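Local coordinates for protein thiamine-monophosphate kinase (PDB 1VQV) that catalyses the ATP-dependent phosphorylation of thiamine monophosphate to thiamine diphosphate, the active form of vitamin B1, and works as a homodimer, at residues Leu86-Asp91 and Gly118-Ser123; Tyr55-Val60 and Val94-Arg99. All blocks are in the same frame, centred on the assembly; numbering follows the deposited sequence. Where two conformers were deposited one is given.

Interaction 1: residues Leu86-Asp91 and Gly118-Ser123; sequences LNLPED and GNISKS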
loop_
_atom_site.group_PDB
_atom_site.type_symbol
_atom_site.label_atom_id
_atom_site.label_comp_id
_atom_site.label_asym_id
_atom_site.label_seq_id
_atom_site.Cartn_x
_atom_site.Cartn_y
_atom_site.Cartn_z
ATOM N N LEU B 86 1.514 0.576 8.797
ATOM C CA LEU B 86 0.743 0.952 9.973
ATOM C C LEU B 86 0.928 2.383 10.444
ATOM O O LEU B 86 2.051 2.868 10.564
ATOM C CB LEU B 86 1.062 0.012 11.139
ATOM C CG LEU B 86 0.614 -1.444 11.033
ATOM C CD1 LEU B 86 0.942 -2.136 12.334
ATOM C CD2 LEU B 86 -0.893 -1.521 10.758
ATOM N N ASN B 87 -0.199 3.049 10.688
ATOM C CA ASN B 87 -0.238 4.411 11.214
ATOM C C ASN B 87 -0.676 4.192 12.660
ATOM O O ASN B 87 -1.846 3.926 12.917
ATOM C CB ASN B 87 -1.302 5.249 10.503
ATOM C CG ASN B 87 -0.884 5.696 9.122
ATOM O OD1 ASN B 87 -1.631 6.406 8.448
ATOM N ND2 ASN B 87 0.310 5.295 8.688
ATOM N N LEU B 88 0.250 4.306 13.603
ATOM C CA LEU B 88 -0.084 4.063 14.999
ATOM C C LEU B 88 0.119 5.247 15.936
ATOM O O LEU B 88 1.087 5.995 15.813
ATOM C CB LEU B 88 0.745 2.886 15.516
ATOM C CG LEU B 88 0.729 1.631 14.642
ATOM C CD1 LEU B 88 1.937 0.741 14.939
ATOM C CD2 LEU B 88 -0.560 0.900 14.872
ATOM N N PRO B 89 -0.806 5.438 16.890
ATOM C CA PRO B 89 -0.685 6.545 17.852
ATOM C C PRO B 89 0.458 6.160 18.802
ATOM O O PRO B 89 0.493 5.035 19.309
ATOM C CB PRO B 89 -2.043 6.540 18.558
ATOM C CG PRO B 89 -2.968 5.924 17.544
ATOM C CD PRO B 89 -2.139 4.811 16.972
ATOM N N GLU B 90 1.383 7.083 19.052
ATOM C CA GLU B 90 2.533 6.796 19.917
ATOM C C GLU B 90 2.144 6.224 21.293
ATOM O O GLU B 90 2.935 5.531 21.929
ATOM C CB GLU B 90 3.416 8.057 20.091
ATOM C CG GLU B 90 2.862 9.083 21.080
ATOM C CD GLU B 90 3.748 10.333 21.231
ATOM O OE1 GLU B 90 4.995 10.187 21.267
ATOM O OE2 GLU B 90 3.197 11.462 21.338
ATOM N N ASP B 91 0.923 6.494 21.742
ATOM C CA ASP B 91 0.467 5.990 23.042
ATOM C C ASP B 91 -0.328 4.691 22.956
ATOM O O ASP B 91 -1.114 4.372 23.845
ATOM C CB ASP B 91 -0.391 7.040 23.739
ATOM C CG ASP B 91 -1.531 7.502 22.877
ATOM O OD1 ASP B 91 -1.278 7.696 21.663
ATOM O OD2 ASP B 91 -2.660 7.680 23.405
ATOM N N GLY B 118 6.950 -3.414 5.021
ATOM C CA GLY B 118 6.040 -2.358 5.436
ATOM C C GLY B 118 6.795 -1.373 6.325
ATOM O O GLY B 118 7.963 -1.603 6.661
ATOM N N ASN B 119 6.142 -0.280 6.707
ATOM C CA ASN B 119 6.775 0.711 7.565
ATOM C C ASN B 119 5.780 1.200 8.594
ATOM O O ASN B 119 4.577 0.934 8.491
ATOM C CB ASN B 119 7.270 1.932 6.770
ATOM C CG ASN B 119 6.127 2.801 6.247
ATOM O OD1 ASN B 119 5.141 3.068 6.956
ATOM N ND2 ASN B 119 6.262 3.256 5.002
ATOM N N ILE B 120 6.276 1.945 9.573
ATOM C CA ILE B 120 5.398 2.465 10.591
ATOM C C ILE B 120 5.535 3.977 10.662
ATOM O O ILE B 120 6.591 4.531 10.393
ATOM C CB ILE B 120 5.691 1.780 11.920
ATOM C CG1 ILE B 120 5.497 0.272 11.741
ATOM C CG2 ILE B 120 4.766 2.298 12.993
ATOM C CD1 ILE B 120 5.656 -0.529 13.006
ATOM N N SER B 121 4.432 4.641 10.979
ATOM C CA SER B 121 4.388 6.089 11.058
ATOM C C SER B 121 3.485 6.518 12.217
ATOM O O SER B 121 2.465 5.868 12.476
ATOM C CB SER B 121 3.845 6.637 9.745
ATOM O OG SER B 121 3.723 8.050 9.792
ATOM N N LYS B 122 3.854 7.597 12.914
ATOM C CA LYS B 122 3.052 8.073 14.041
ATOM C C LYS B 122 1.755 8.623 13.495
ATOM O O LYS B 122 1.717 9.126 12.378
ATOM C CB LYS B 122 3.784 9.163 14.842
ATOM C CG LYS B 122 3.888 10.546 14.176
ATOM C CD LYS B 122 4.376 11.638 15.172
ATOM C CE LYS B 122 4.773 12.958 14.448
ATOM N NZ LYS B 122 3.948 14.152 14.843
ATOM N N SER B 123 0.689 8.537 14.274
ATOM C CA SER B 123 -0.594 9.020 13.806
ATOM C C SER B 123 -1.564 9.236 14.949
ATOM O O SER B 123 -1.543 8.526 15.956
ATOM C CB SER B 123 -1.188 8.009 12.822
ATOM O OG SER B 123 -1.320 8.566 11.520
#
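Leu88 and Ile120 meet through their branch ends: CD1 of Leu88 lies 3.8 Å from CG2 of Ile120, the two chains crossing obliquely. Ile120 CG2 stands anti to its own backbone N (CG1 is at chi1 -58°), and this puts the short branch beside both Leu88 and the carbonyl oxygen of Leu86. Leu86 faces the same way as Ile120, and its CB looks across at Ile120 CG1. On the other face Asn87 pairs with Ser121. A chi1 of -76° places Asn87 CG anti to its carbonyl carbon; ND2 beyond it is in van der Waals contact with Ser121 CB at 3.9 Å, while Ser123 OG rests 3.5 Å from Asn87 CB.

Between these two faces the strands run parallel. Leu86 N bonds to Asn119 O at 3.1 Å, Ser121 N to Leu86 O at 3.0 Å, and Leu88 N to Ser121 O at 2.9 Å; Ser123 N to Leu88 O is a weak fourth bond. The first of these bonds holds the carbonyl of Asn119, a residue that binds ATP and magnesium.

Strands 77-88 and 114-122 are the two strands of a beta-alpha-beta unit. Its connecting helix 94-111 packs on Leu86 through Phe100 and Tyr101 and on Leu88 through Val97, Asn87 bonds through its backbone to Gly127, the first residue of strand 127-136, and Leu11 of the second subunit packs against Ile120.

Interaction 2: residues Tyr55-Val60 and Val94-Arg99; sequences YIPEAV and VSYVER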
loop_
_atom_site.group_PDB
_atom_site.type_symbol
_atom_site.label_atom_id
_atom_site.label_comp_id
_atom_site.label_asym_id
_atom_site.label_seq_id
_atom_site.Cartn_x
_atom_site.Cartn_y
_atom_site.Cartn_z
ATOM N N TYR B 55 -12.167 -3.707 19.736
ATOM C CA TYR B 55 -12.255 -5.005 19.081
ATOM C C TYR B 55 -10.903 -5.647 19.282
ATOM O O TYR B 55 -9.882 -4.962 19.209
ATOM C CB TYR B 55 -12.494 -4.874 17.570
ATOM C CG TYR B 55 -13.775 -4.195 17.158
ATOM C CD1 TYR B 55 -14.729 -3.825 18.103
ATOM C CD2 TYR B 55 -14.021 -3.892 15.816
ATOM C CE1 TYR B 55 -15.890 -3.166 17.730
ATOM C CE2 TYR B 55 -15.185 -3.232 15.428
ATOM C CZ TYR B 55 -16.109 -2.868 16.393
ATOM O OH TYR B 55 -17.234 -2.162 16.046
ATOM N N ILE B 56 -10.895 -6.950 19.540
ATOM C CA ILE B 56 -9.650 -7.676 19.721
ATOM C C ILE B 56 -8.728 -7.422 18.526
ATOM O O ILE B 56 -9.113 -7.599 17.371
ATOM C CB ILE B 56 -9.900 -9.193 19.869
ATOM C CG1 ILE B 56 -10.771 -9.700 18.719
ATOM C CG2 ILE B 56 -10.558 -9.470 21.207
ATOM C CD1 ILE B 56 -10.915 -11.216 18.653
ATOM N N PRO B 57 -7.496 -6.974 18.797
ATOM C CA PRO B 57 -6.490 -6.679 17.763
ATOM C C PRO B 57 -6.228 -7.846 16.794
ATOM O O PRO B 57 -6.034 -7.648 15.598
ATOM C CB PRO B 57 -5.249 -6.322 18.587
ATOM C CG PRO B 57 -5.840 -5.767 19.870
ATOM C CD PRO B 57 -6.983 -6.682 20.150
ATOM N N GLU B 58 -6.221 -9.056 17.337
ATOM C CA GLU B 58 -5.979 -10.277 16.573
ATOM C C GLU B 58 -6.931 -10.490 15.395
ATOM O O GLU B 58 -6.529 -10.967 14.336
ATOM C CB GLU B 58 -6.041 -11.474 17.520
ATOM C CG GLU B 58 -4.924 -11.514 18.548
ATOM C CD GLU B 58 -5.415 -11.253 19.964
ATOM O OE1 GLU B 58 -6.189 -10.281 20.166
ATOM O OE2 GLU B 58 -5.012 -12.028 20.868
ATOM N N ALA B 59 -8.193 -10.139 15.593
ATOM C CA ALA B 59 -9.188 -10.284 14.554
ATOM C C ALA B 59 -8.968 -9.195 13.499
ATOM O O ALA B 59 -9.176 -9.441 12.311
ATOM C CB ALA B 59 -10.590 -10.188 15.153
ATOM N N VAL B 60 -8.547 -8.004 13.930
ATOM C CA VAL B 60 -8.288 -6.893 13.008
ATOM C C VAL B 60 -7.081 -7.257 12.144
ATOM O O VAL B 60 -7.042 -6.951 10.954
ATOM C CB VAL B 60 -8.004 -5.542 13.765
ATOM C CG1 VAL B 60 -7.648 -4.441 12.772
ATOM C CG2 VAL B 60 -9.230 -5.113 14.562
ATOM N N VAL B 94 1.737 -1.683 23.253
ATOM C CA VAL B 94 2.570 -2.519 22.406
ATOM C C VAL B 94 1.893 -3.860 22.152
ATOM O O VAL B 94 2.049 -4.456 21.091
ATOM C CB VAL B 94 3.935 -2.768 23.060
ATOM C CG1 VAL B 94 4.725 -3.744 22.239
ATOM C CG2 VAL B 94 4.684 -1.463 23.211
ATOM N N SER B 95 1.143 -4.321 23.147
ATOM C CA SER B 95 0.435 -5.591 23.085
ATOM C C SER B 95 -0.597 -5.576 21.964
ATOM O O SER B 95 -0.940 -6.621 21.410
ATOM C CB SER B 95 -0.235 -5.877 24.436
ATOM O OG SER B 95 -1.095 -4.818 24.823
ATOM N N TYR B 96 -1.080 -4.379 21.634
ATOM C CA TYR B 96 -2.063 -4.221 20.571
ATOM C C TYR B 96 -1.421 -4.586 19.251
ATOM O O TYR B 96 -1.977 -5.327 18.461
ATOM C CB TYR B 96 -2.558 -2.774 20.465
ATOM C CG TYR B 96 -3.680 -2.616 19.461
ATOM C CD1 TYR B 96 -5.009 -2.622 19.879
ATOM C CD2 TYR B 96 -3.420 -2.544 18.094
ATOM C CE1 TYR B 96 -6.056 -2.567 18.970
ATOM C CE2 TYR B 96 -4.465 -2.493 17.170
ATOM C CZ TYR B 96 -5.785 -2.506 17.615
ATOM O OH TYR B 96 -6.833 -2.479 16.719
ATOM N N VAL B 97 -0.243 -4.034 19.020
ATOM C CA VAL B 97 0.496 -4.279 17.800
ATOM C C VAL B 97 0.911 -5.742 17.733
ATOM O O VAL B 97 0.776 -6.374 16.691
ATOM C CB VAL B 97 1.731 -3.334 17.730
ATOM C CG1 VAL B 97 2.642 -3.706 16.578
ATOM C CG2 VAL B 97 1.257 -1.906 17.569
ATOM N N GLU B 98 1.386 -6.283 18.853
ATOM C CA GLU B 98 1.810 -7.682 18.905
ATOM C C GLU B 98 0.649 -8.633 18.582
ATOM O O GLU B 98 0.829 -9.634 17.885
ATOM C CB GLU B 98 2.371 -8.033 20.289
ATOM C CG GLU B 98 3.287 -9.258 20.250
ATOM C CD GLU B 98 3.644 -9.818 21.630
ATOM O OE1 GLU B 98 4.144 -9.047 22.490
ATOM O OE2 GLU B 98 3.433 -11.043 21.844
ATOM N N ARG B 99 -0.536 -8.321 19.100
ATOM C CA ARG B 99 -1.699 -9.153 18.858
ATOM C C ARG B 99 -2.201 -8.970 17.443
ATOM O O ARG B 99 -2.757 -9.890 16.848
ATOM C CB ARG B 99 -2.789 -8.841 19.876
ATOM C CG ARG B 99 -2.478 -9.441 21.236
ATOM C CD ARG B 99 -3.425 -8.976 22.323
ATOM N NE ARG B 99 -3.025 -9.524 23.619
ATOM C CZ ARG B 99 -3.630 -10.538 24.235
ATOM N NH1 ARG B 99 -4.685 -11.120 23.680
ATOM N NH2 ARG B 99 -3.174 -10.976 25.404
#
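The ring of Pro57 lies over one face of the Tyr96 ring. This is a CH-pi contact: Pro57 CB sits 3.8 Å from the ring centroid and only 8° off the normal, while CG of the same proline is shifted toward the CD1 and CE1 side. In Tyr96, chi1 -174° sets CG anti to the backbone N, and from there the ring extends over Pro57. At the far end of the ring, OH comes 4.2 Å from Val60 CG2, the two side chains crossing at about a right angle. An alanine in place of Tyr96 would probably leave Pro57 without its aromatic partner and open a gap between the two helices.

Aliphatic packing continues beside the ring, where Pro57 CB lies 3.7 Å from Arg99 CB. Backbone closeness adds to it, with a CA-H...O contact of 3.3 Å from Glu58 CA to Arg99 O.

The charged pair is less certain. Glu58 OE2 forms a salt bridge with Arg99 NH1 at 3.0 Å, but the hydrogen bond in it is weak, with 125° at the hydrogen and the carboxylate and guanidinium planes nearly perpendicular. Glu58 also has two deposited conformers, of which this is one.

The contact joins the first turn of helix 57-73, with Ile56 at the N-cap position, to the first turns of helix 94-111. Phe51 and Ile126, from loops, also touch Tyr96, and on helix 94-111 Val97 packs against Leu3 of the second subunit.

From the N terminus, the chain first enters residues 55-60 at the start of helix 57-73, then runs through strand 77-88 to residues 86-91. Helix 94-111 begins next, and its opening residues 94-99 return to 55-60, closing the loop of interaction 2 over 33 intervening residues. The chain then reaches residues 118-123, which close interaction 1 over 26. The two loops therefore cross instead of nesting. Interaction 1 ties the two strands of the beta-alpha-beta unit together, and interaction 2 fastens its helix to the preceding one. They touch where Leu88 CD1 packs 3.8 Å from Val97 CG2, and each also borders the second subunit.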